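Local coordinates for taurocyamine kinase (Schistosoma mansoni, PDB 4WOD), which reversibly transfers a phosphate group between ATP and taurocyamine, giving N-phosphotaurocyamine and ADP, as a duplicated two-repeat member of the ATP:guanido phosphotransferase family, at residues 38-43 and 63-68; 428-433 and 626-631; 487-492 and 617-622. The protein carries 4 engineered substitutions. All blocks are in the same frame, centred on the assembly; numbering follows the deposited sequence.

Contact 1. Residues 38-43 and 63-68; sequences TKTSLG and RSCDLN. With ARG (arginine), chain B.
The hydroxyl of Thr40 is gripped from several sides: OG1 donates to Asp66 OD2 across 2.6 Å and accepts from the backbone N-H of Leu42 at 3.1 Å, the bond that makes residues 40-42 an ST turn. Gly44 N adds a further hydrogen bond to the same oxygen. Thr40 and Asp66 reach for each other tip to tip, and OD2 is met on its syn side, 16° out of the carboxylate plane. With chi1 at 71°, OG1 sits between its own backbone N and carbonyl carbon, which lets one oxygen serve both the turn and the carboxylate. The other carboxylate oxygen is busy as well. Asp66 OD1 takes the N-H of Asn68 at 2.8 Å through its anti lone pair, a capping bond at the turn that leads into helix 69-72. Each end of the Thr40-Asp66 pair therefore also holds the backbone of its own loop.

Apolar contacts close round this buried polar link. Thr40 CG2 rests 3.6 Å from Cys65 SG, and Leu42 packs against Asp66, its CD1 coming within 3.6 Å of Asp66 CB. Beside them, Ser41 OG lies 2.7 Å from Asn68 OD1, but the angle is too poor for a hydrogen bond.

At the far end of 63-68, Arg63 turns to the substrate site. Arg63 NH1 donates to OXT of the bound arginine at 2.9 Å, Arg63 NH2 adds a weak bond to the same oxygen, and the ligand's CD lies over one face of the Arg63 guanidinium. Leu60, Leu61 and Glu222 also bind this ligand. The contact thus joins the two loops flanking helix 46-55 in the N-terminal domain of a phosphagen kinase, the second of which comes from the pocket where arginine is bound.

Contact 2. Residues 428-433 and 626-631; sequences GEAECY and GYITCC
Tyr433 and Ala430 meet the 626-631 segment through one hydrogen bond and a small apolar patch. Tyr433 OH donates to Thr629 O across 2.8 Å, with a C=O...donor angle of 160°. The acceptor stands at the edge of the tyrosine ring, near its plane.

The apolar part centres on Ile628, whose CG2 is anti to its backbone N and touches two partners, 3.8 Å from Tyr433 CE2 and 3.9 Å from Ala430 CB. The side chains of Tyr433 and Ile628 run antiparallel alongside one another. Beyond the contact, Leu440 and Ile444 of helix 437-448 pack on the tyrosine.

Bonds within each segment shape the two partners. Ala430 sits in a type I turn from Glu429 to Cys432, with Cys432 N bonded to Glu429 O. In 626-631, Thr629 OG1 donates to Cys631 O at 2.7 Å, and Cys630 O accepts from Thr427 just before the first segment.

This is an interface between the N-terminal and catalytic domains of a phosphagen kinase repeat, where the tyrosine bonds to the chain leading into Cys631, the predicted active-site cysteine.

Contact 3. Residues 487-492 and 617-622; sequences VGRSVE and MKFAHS
One face of the Phe619 ring carries the aliphatic part of Arg489, whose CD stands 3.8 Å from the ring centroid in a CH-pi contact, 24° off the ring normal and shifted toward the rim. Ser490 O lies at the ring edge, near its plane. The guanidinium is turned 74° from the ring, with Phe619 CD2 at its edge, while Val487 CG2 covers one face. The bend at chi2 (-71°) folds the arginine's CD onto the phenylalanine, and Arg489 NH1 donates back to Gly488 O at 2.9 Å. Tyr627 gives the same arginine a cation-pi partner.

The backbones join where strand 480-489, a central strand of the antiparallel catalytic-domain sheet, runs out past Arg489. A single beta bridge pairs Val491 with Phe619: Ala620 N donates to Ser490 O, and Glu492 N to Lys618 O at 2.8 Å. Phe619 CA adds a C-H...O contact to that same Ser490 oxygen. Water 1 continues the link, accepting from Ser490 N and donating to Ala620 O.

Toward helix 502-517, Val491 CG2 meets Met617 SD at 3.7 Å, the two side chains crossing at about a right angle. On the exposed flank, Glu492 OE1 touches Lys618 CD at 3.6 Å. Glu492 OE1 and Lys618 NZ stay 5.1 Å apart; water 3 accepts from Lys618 NZ at 2.8 Å and gives a weak bond to Glu492 OE1.

In the fold
From the N terminus, contact 1 closes first, a short loop round helix 46-55 in the first repeat, with arginine bound beside it. The chain then passes into the second repeat, where contact 2 opens at 428-433 and closes only at 626-631, tying the N-terminal part of that repeat to its catalytic part. Contact 3 is nested inside that long loop and joins the end of strand 480-489 to the segment following helix 599-614. Contacts 2 and 3 have centres about 9 Å apart and touch directly, since strands 621-622 and 626-627 pair antiparallel and Ser490 OG probably bonds Ile628 O. Contact 1 lies on the opposite side of the chain's centre, about 64 Å from contact 2 between centres.

Contact 1. Residues 38-43 and 63-68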
loop_
_atom_site.group_PDB
_atom_site.type_symbol
_atom_site.label_atom_id
_atom_site.label_comp_id
_atom_site.label_asym_id
_atom_site.label_seq_id
_atom_site.Cartn_x
_atom_site.Cartn_y
_atom_site.Cartn_z
ATOM N N THR A 38 10.666 -0.425 -38.675
ATOM C CA THR A 38 12.018 -0.058 -38.263
ATOM C C THR A 38 12.804 -1.231 -37.651
ATOM O O THR A 38 12.267 -2.015 -36.851
ATOM C CB THR A 38 11.962 1.113 -37.272
ATOM O OG1 THR A 38 11.183 2.163 -37.852
ATOM C CG2 THR A 38 13.364 1.633 -36.958
ATOM N N LYS A 39 14.075 -1.348 -38.047
ATOM C CA LYS A 39 14.991 -2.347 -37.495
ATOM C C LYS A 39 16.164 -1.683 -36.755
ATOM O O LYS A 39 16.683 -0.658 -37.193
ATOM C CB LYS A 39 15.560 -3.259 -38.596
ATOM C CG LYS A 39 14.580 -3.696 -39.676
ATOM C CD LYS A 39 13.525 -4.586 -39.107
ATOM C CE LYS A 39 12.816 -5.385 -40.205
ATOM N NZ LYS A 39 12.116 -4.529 -41.209
ATOM N N THR A 40 16.606 -2.283 -35.651
ATOM C CA THR A 40 17.814 -1.797 -34.984
ATOM C C THR A 40 19.039 -2.079 -35.845
ATOM O O THR A 40 18.942 -2.721 -36.892
ATOM C CB THR A 40 18.034 -2.464 -33.616
ATOM O OG1 THR A 40 18.425 -3.826 -33.822
ATOM C CG2 THR A 40 16.746 -2.408 -32.780
ATOM N N SER A 41 20.207 -1.663 -35.376
ATOM C CA SER A 41 21.417 -1.947 -36.134
ATOM C C SER A 41 21.779 -3.436 -36.079
ATOM O O SER A 41 22.575 -3.915 -36.882
ATOM C CB SER A 41 22.574 -1.096 -35.611
ATOM O OG SER A 41 22.686 -1.256 -34.208
ATOM N N LEU A 42 21.201 -4.172 -35.131
ATOM C CA LEU A 42 21.427 -5.609 -35.058
ATOM C C LEU A 42 20.244 -6.355 -35.665
ATOM O O LEU A 42 20.171 -7.582 -35.577
ATOM C CB LEU A 42 21.658 -6.062 -33.605
ATOM C CG LEU A 42 22.968 -5.548 -32.995
ATOM C CD1 LEU A 42 23.108 -5.987 -31.550
ATOM C CD2 LEU A 42 24.151 -6.023 -33.810
ATOM N N GLY A 43 19.321 -5.600 -36.266
ATOM C CA GLY A 43 18.232 -6.166 -37.042
ATOM C C GLY A 43 16.973 -6.490 -36.263
ATOM O O GLY A 43 16.056 -7.116 -36.797
ATOM N N ARG A 63 10.803 -6.073 -23.156
ATOM C CA ARG A 63 12.226 -6.361 -23.052
ATOM C C ARG A 63 12.894 -5.691 -24.237
ATOM O O ARG A 63 12.297 -4.828 -24.871
ATOM C CB ARG A 63 12.484 -7.876 -22.988
ATOM C CG ARG A 63 11.783 -8.574 -21.782
ATOM C CD ARG A 63 12.393 -8.152 -20.406
ATOM N NE ARG A 63 11.850 -8.886 -19.250
ATOM C CZ ARG A 63 10.736 -8.570 -18.599
ATOM N NH1 ARG A 63 9.995 -7.530 -18.978
ATOM N NH2 ARG A 63 10.349 -9.301 -17.553
ATOM N N SER A 64 14.129 -6.057 -24.544
ATOM C CA SER A 64 14.797 -5.425 -25.672
ATOM C C SER A 64 15.390 -6.478 -26.585
ATOM O O SER A 64 16.058 -7.401 -26.126
ATOM C CB SER A 64 15.874 -4.441 -25.192
ATOM O OG SER A 64 16.676 -5.008 -24.176
ATOM N N CYS A 65 15.118 -6.325 -27.876
ATOM C CA CYS A 65 15.636 -7.219 -28.901
ATOM C C CYS A 65 17.166 -7.222 -28.946
ATOM O O CYS A 65 17.787 -8.233 -29.269
ATOM C CB CYS A 65 15.060 -6.824 -30.264
ATOM S SG CYS A 65 15.323 -5.093 -30.793
ATOM N N ASP A 66 17.761 -6.076 -28.633
ATOM C CA ASP A 66 19.213 -5.936 -28.521
ATOM C C ASP A 66 19.473 -4.581 -27.874
ATOM O O ASP A 66 18.536 -3.824 -27.638
ATOM C CB ASP A 66 19.905 -6.025 -29.887
ATOM C CG ASP A 66 19.385 -4.992 -30.876
ATOM O OD1 ASP A 66 19.707 -3.793 -30.734
ATOM O OD2 ASP A 66 18.666 -5.386 -31.817
ATOM N N LEU A 67 20.742 -4.253 -27.654
ATOM C CA LEU A 67 21.098 -3.066 -26.871
ATOM C C LEU A 67 20.736 -1.756 -27.572
ATOM O O LEU A 67 20.602 -0.727 -26.920
ATOM C CB LEU A 67 22.594 -3.089 -26.525
ATOM C CG LEU A 67 23.581 -3.065 -27.703
ATOM C CD1 LEU A 67 24.010 -1.644 -28.030
ATOM C CD2 LEU A 67 24.813 -3.911 -27.413
ATOM N N ASN A 68 20.567 -1.806 -28.888
ATOM C CA ASN A 68 20.221 -0.626 -29.658
ATOM C C ASN A 68 18.738 -0.335 -29.672
ATOM O O ASN A 68 18.308 0.652 -30.305
ATOM C CB ASN A 68 20.686 -0.763 -31.104
ATOM C CG ASN A 68 22.172 -0.874 -31.223
ATOM O OD1 ASN A 68 22.698 -1.945 -31.546
ATOM N ND2 ASN A 68 22.875 0.226 -30.968
HETATM N N ARG B . 9.253 -5.334 -13.774
HETATM C CA ARG B . 9.447 -6.380 -14.741
HETATM C C ARG B . 8.220 -6.910 -15.458
HETATM O O ARG B . 7.199 -7.238 -14.805
HETATM C CB ARG B . 10.245 -7.490 -14.162
HETATM C CG ARG B . 11.709 -7.209 -14.196
HETATM C CD ARG B . 12.294 -8.172 -15.164
HETATM N NE ARG B . 13.711 -7.984 -15.251
HETATM C CZ ARG B . 14.567 -8.963 -15.175
HETATM N NH1 ARG B . 15.842 -8.727 -15.266
HETATM N NH2 ARG B . 14.134 -10.178 -14.981
HETATM O OXT ARG B . 8.420 -6.914 -16.682
#

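Contact 2. Residues 428-433 and 626-631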
loop_
_atom_site.group_PDB
_atom_site.type_symbol
_atom_site.label_atom_id
_atom_site.label_comp_id
_atom_site.label_asym_id
_atom_site.label_seq_id
_atom_site.Cartn_x
_atom_site.Cartn_y
_atom_site.Cartn_z
ATOM N N GLY A 428 -8.256 2.379 20.558
ATOM C CA GLY A 428 -8.182 0.926 20.432
ATOM C C GLY A 428 -9.314 0.166 21.118
ATOM O O GLY A 428 -9.592 -0.978 20.782
ATOM N N GLU A 429 -9.953 0.803 22.084
ATOM C CA GLU A 429 -11.104 0.227 22.798
ATOM C C GLU A 429 -11.697 1.301 23.706
ATOM O O GLU A 429 -11.056 2.319 23.956
ATOM C CB GLU A 429 -10.698 -1.006 23.616
ATOM C CG GLU A 429 -9.795 -0.710 24.804
ATOM C CD GLU A 429 -9.678 -1.913 25.720
ATOM O OE1 GLU A 429 -10.725 -2.539 25.997
ATOM O OE2 GLU A 429 -8.549 -2.262 26.134
ATOM N N ALA A 430 -12.896 1.062 24.224
ATOM C CA ALA A 430 -13.597 2.035 25.034
ATOM C C ALA A 430 -12.769 2.488 26.220
ATOM O O ALA A 430 -12.845 3.652 26.614
ATOM C CB ALA A 430 -14.937 1.467 25.523
ATOM N N GLU A 431 -11.991 1.566 26.786
ATOM C CA GLU A 431 -11.227 1.850 28.003
ATOM C C GLU A 431 -10.171 2.939 27.764
ATOM O O GLU A 431 -9.687 3.585 28.699
ATOM C CB GLU A 431 -10.566 0.573 28.529
ATOM C CG GLU A 431 -9.922 0.739 29.906
ATOM C CD GLU A 431 -9.185 -0.507 30.358
ATOM O OE1 GLU A 431 -9.789 -1.597 30.306
ATOM O OE2 GLU A 431 -8.001 -0.400 30.753
ATOM N N CYS A 432 -9.822 3.139 26.503
ATOM C CA CYS A 432 -8.885 4.190 26.134
ATOM C C CYS A 432 -9.319 5.549 26.693
ATOM O O CYS A 432 -8.471 6.362 27.093
ATOM C CB CYS A 432 -8.740 4.247 24.606
ATOM S SG CYS A 432 -7.712 2.926 23.927
ATOM N N TYR A 433 -10.635 5.776 26.759
ATOM C CA TYR A 433 -11.151 7.064 27.195
ATOM C C TYR A 433 -11.092 7.283 28.711
ATOM O O TYR A 433 -11.435 8.354 29.195
ATOM C CB TYR A 433 -12.592 7.252 26.710
ATOM C CG TYR A 433 -12.668 7.421 25.207
ATOM C CD1 TYR A 433 -12.454 8.666 24.614
ATOM C CD2 TYR A 433 -12.924 6.335 24.379
ATOM C CE1 TYR A 433 -12.531 8.836 23.228
ATOM C CE2 TYR A 433 -12.977 6.487 22.984
ATOM C CZ TYR A 433 -12.787 7.735 22.420
ATOM O OH TYR A 433 -12.850 7.882 21.032
ATOM N N GLY A 626 -21.025 10.106 26.381
ATOM C CA GLY A 626 -22.142 9.541 25.616
ATOM C C GLY A 626 -21.716 8.277 24.880
ATOM O O GLY A 626 -20.930 7.501 25.417
ATOM N N TYR A 627 -22.218 8.048 23.660
ATOM C CA TYR A 627 -21.820 6.842 22.941
ATOM C C TYR A 627 -20.334 6.897 22.582
ATOM O O TYR A 627 -19.808 7.915 22.114
ATOM C CB TYR A 627 -22.703 6.596 21.695
ATOM C CG TYR A 627 -24.072 6.078 22.113
ATOM C CD1 TYR A 627 -24.213 4.797 22.627
ATOM C CD2 TYR A 627 -25.194 6.891 22.057
ATOM C CE1 TYR A 627 -25.446 4.321 23.039
ATOM C CE2 TYR A 627 -26.435 6.437 22.471
ATOM C CZ TYR A 627 -26.553 5.151 22.963
ATOM O OH TYR A 627 -27.779 4.693 23.386
ATOM N N ILE A 628 -19.656 5.799 22.874
ATOM C CA ILE A 628 -18.228 5.667 22.597
ATOM C C ILE A 628 -17.996 5.155 21.186
ATOM O O ILE A 628 -18.686 4.239 20.730
ATOM C CB ILE A 628 -17.568 4.720 23.617
ATOM C CG1 ILE A 628 -17.611 5.376 24.996
ATOM C CG2 ILE A 628 -16.119 4.359 23.196
ATOM C CD1 ILE A 628 -17.522 4.379 26.115
ATOM N N THR A 629 -17.046 5.776 20.493
ATOM C CA THR A 629 -16.688 5.423 19.127
ATOM C C THR A 629 -15.166 5.411 19.001
ATOM O O THR A 629 -14.441 5.964 19.844
ATOM C CB THR A 629 -17.294 6.411 18.078
ATOM O OG1 THR A 629 -16.801 7.737 18.301
ATOM C CG2 THR A 629 -18.823 6.447 18.174
ATOM N N CYS A 630 -14.688 4.769 17.947
ATOM C CA CYS A 630 -13.260 4.708 17.674
ATOM C C CYS A 630 -12.617 6.099 17.566
ATOM O O CYS A 630 -11.636 6.384 18.254
ATOM C CB CYS A 630 -13.029 3.900 16.402
ATOM S SG CYS A 630 -11.333 3.789 15.895
ATOM N N CYS A 631 -13.141 6.953 16.693
ATOM C CA CYS A 631 -12.644 8.319 16.602
ATOM C C CYS A 631 -13.343 9.218 17.626
ATOM O O CYS A 631 -14.567 9.179 17.767
ATOM C CB CYS A 631 -12.835 8.874 15.180
ATOM S SG CYS A 631 -11.961 10.424 14.862
#

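Contact 3. Residues 487-492 and 617-622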
loop_
_atom_site.group_PDB
_atom_site.type_symbol
_atom_site.label_atom_id
_atom_site.label_comp_id
_atom_site.label_asym_id
_atom_site.label_seq_id
_atom_site.Cartn_x
_atom_site.Cartn_y
_atom_site.Cartn_z
ATOM N N VAL A 487 -25.719 6.810 12.621
ATOM C CA VAL A 487 -24.964 6.854 13.879
ATOM C C VAL A 487 -23.846 5.826 13.882
ATOM O O VAL A 487 -23.925 4.812 13.179
ATOM C CB VAL A 487 -25.857 6.598 15.122
ATOM C CG1 VAL A 487 -26.867 7.745 15.333
ATOM C CG2 VAL A 487 -26.544 5.244 15.015
ATOM N N GLY A 488 -22.803 6.090 14.672
ATOM C CA GLY A 488 -21.826 5.069 14.991
ATOM C C GLY A 488 -22.188 4.351 16.283
ATOM O O GLY A 488 -22.806 4.953 17.150
ATOM N N ARG A 489 -21.833 3.065 16.399
ATOM C CA ARG A 489 -21.970 2.329 17.670
ATOM C C ARG A 489 -20.810 1.357 17.863
ATOM O O ARG A 489 -20.286 0.784 16.905
ATOM C CB ARG A 489 -23.302 1.550 17.755
ATOM C CG ARG A 489 -24.579 2.400 17.878
ATOM C CD ARG A 489 -24.716 3.081 19.280
ATOM N NE ARG A 489 -25.956 3.855 19.446
ATOM C CZ ARG A 489 -26.128 5.130 19.106
ATOM N NH1 ARG A 489 -25.144 5.825 18.555
ATOM N NH2 ARG A 489 -27.304 5.720 19.307
ATOM N N SER A 490 -20.395 1.224 19.122
ATOM C CA SER A 490 -19.434 0.242 19.551
ATOM C C SER A 490 -20.162 -0.760 20.420
ATOM O O SER A 490 -21.107 -0.406 21.125
ATOM C CB SER A 490 -18.288 0.893 20.350
ATOM O OG SER A 490 -17.616 1.883 19.593
ATOM N N VAL A 491 -19.701 -2.007 20.372
ATOM C CA VAL A 491 -20.292 -3.074 21.146
ATOM C C VAL A 491 -19.420 -3.315 22.373
ATOM O O VAL A 491 -18.195 -3.516 22.254
ATOM C CB VAL A 491 -20.421 -4.373 20.319
ATOM C CG1 VAL A 491 -20.946 -5.541 21.194
ATOM C CG2 VAL A 491 -21.313 -4.146 19.075
ATOM N N GLU A 492 -20.040 -3.294 23.544
ATOM C CA GLU A 492 -19.313 -3.565 24.792
ATOM C C GLU A 492 -18.555 -4.885 24.769
ATOM O O GLU A 492 -19.057 -5.892 24.274
ATOM C CB GLU A 492 -20.262 -3.586 25.986
ATOM C CG GLU A 492 -20.529 -2.222 26.600
ATOM C CD GLU A 492 -21.321 -2.328 27.895
ATOM O OE1 GLU A 492 -21.398 -3.447 28.451
ATOM O OE2 GLU A 492 -21.866 -1.302 28.349
ATOM N N MET A 617 -27.399 -6.646 22.064
ATOM C CA MET A 617 -26.057 -6.308 22.524
ATOM C C MET A 617 -26.045 -4.970 23.258
ATOM O O MET A 617 -26.899 -4.118 23.019
ATOM C CB MET A 617 -25.101 -6.269 21.329
ATOM C CG MET A 617 -25.436 -5.147 20.355
ATOM S SD MET A 617 -24.785 -5.387 18.701
ATOM C CE MET A 617 -25.962 -6.605 18.069
ATOM N N LYS A 618 -25.059 -4.784 24.136
ATOM C CA LYS A 618 -24.889 -3.538 24.864
ATOM C C LYS A 618 -23.967 -2.601 24.075
ATOM O O LYS A 618 -22.871 -3.009 23.694
ATOM C CB LYS A 618 -24.304 -3.811 26.265
ATOM C CG LYS A 618 -25.096 -4.823 27.096
ATOM C CD LYS A 618 -24.691 -4.801 28.569
ATOM C CE LYS A 618 -25.671 -5.615 29.420
ATOM N NZ LYS A 618 -25.266 -5.654 30.853
ATOM N N PHE A 619 -24.417 -1.369 23.808
ATOM C CA PHE A 619 -23.580 -0.375 23.131
ATOM C C PHE A 619 -22.625 0.269 24.128
ATOM O O PHE A 619 -23.045 0.663 25.203
ATOM C CB PHE A 619 -24.422 0.721 22.474
ATOM C CG PHE A 619 -25.321 0.222 21.383
ATOM C CD1 PHE A 619 -24.921 -0.823 20.563
ATOM C CD2 PHE A 619 -26.582 0.763 21.215
ATOM C CE1 PHE A 619 -25.765 -1.300 19.568
ATOM C CE2 PHE A 619 -27.426 0.293 20.201
ATOM C CZ PHE A 619 -27.014 -0.733 19.391
ATOM N N ALA A 620 -21.350 0.383 23.781
ATOM C CA ALA A 620 -20.413 1.092 24.661
ATOM C C ALA A 620 -20.871 2.557 24.912
ATOM O O ALA A 620 -21.071 3.328 23.974
ATOM C CB ALA A 620 -18.995 1.054 24.056
ATOM N N HIS A 621 -21.049 2.940 26.171
ATOM C CA HIS A 621 -21.563 4.278 26.496
ATOM C C HIS A 621 -20.839 4.882 27.701
ATOM O O HIS A 621 -20.495 4.171 28.635
ATOM C CB HIS A 621 -23.076 4.220 26.765
ATOM C CG HIS A 621 -23.717 5.564 26.959
ATOM N ND1 HIS A 621 -23.770 6.195 28.189
ATOM C CD2 HIS A 621 -24.366 6.379 26.091
ATOM C CE1 HIS A 621 -24.401 7.351 28.060
ATOM N NE2 HIS A 621 -24.775 7.485 26.799
ATOM N N SER A 622 -20.643 6.199 27.689
ATOM C CA SER A 622 -19.874 6.865 28.738
ATOM C C SER A 622 -20.663 7.950 29.473
ATOM O O SER A 622 -21.397 8.723 28.866
ATOM C CB SER A 622 -18.609 7.481 28.130
ATOM O OG SER A 622 -18.049 8.448 28.991
HETATM O O HOH W 1 -21.176 3.148 21.074
HETATM O O HOH W 2 -21.019 1.111 28.006
HETATM O O HOH W 3 -23.230 -3.788 31.279
#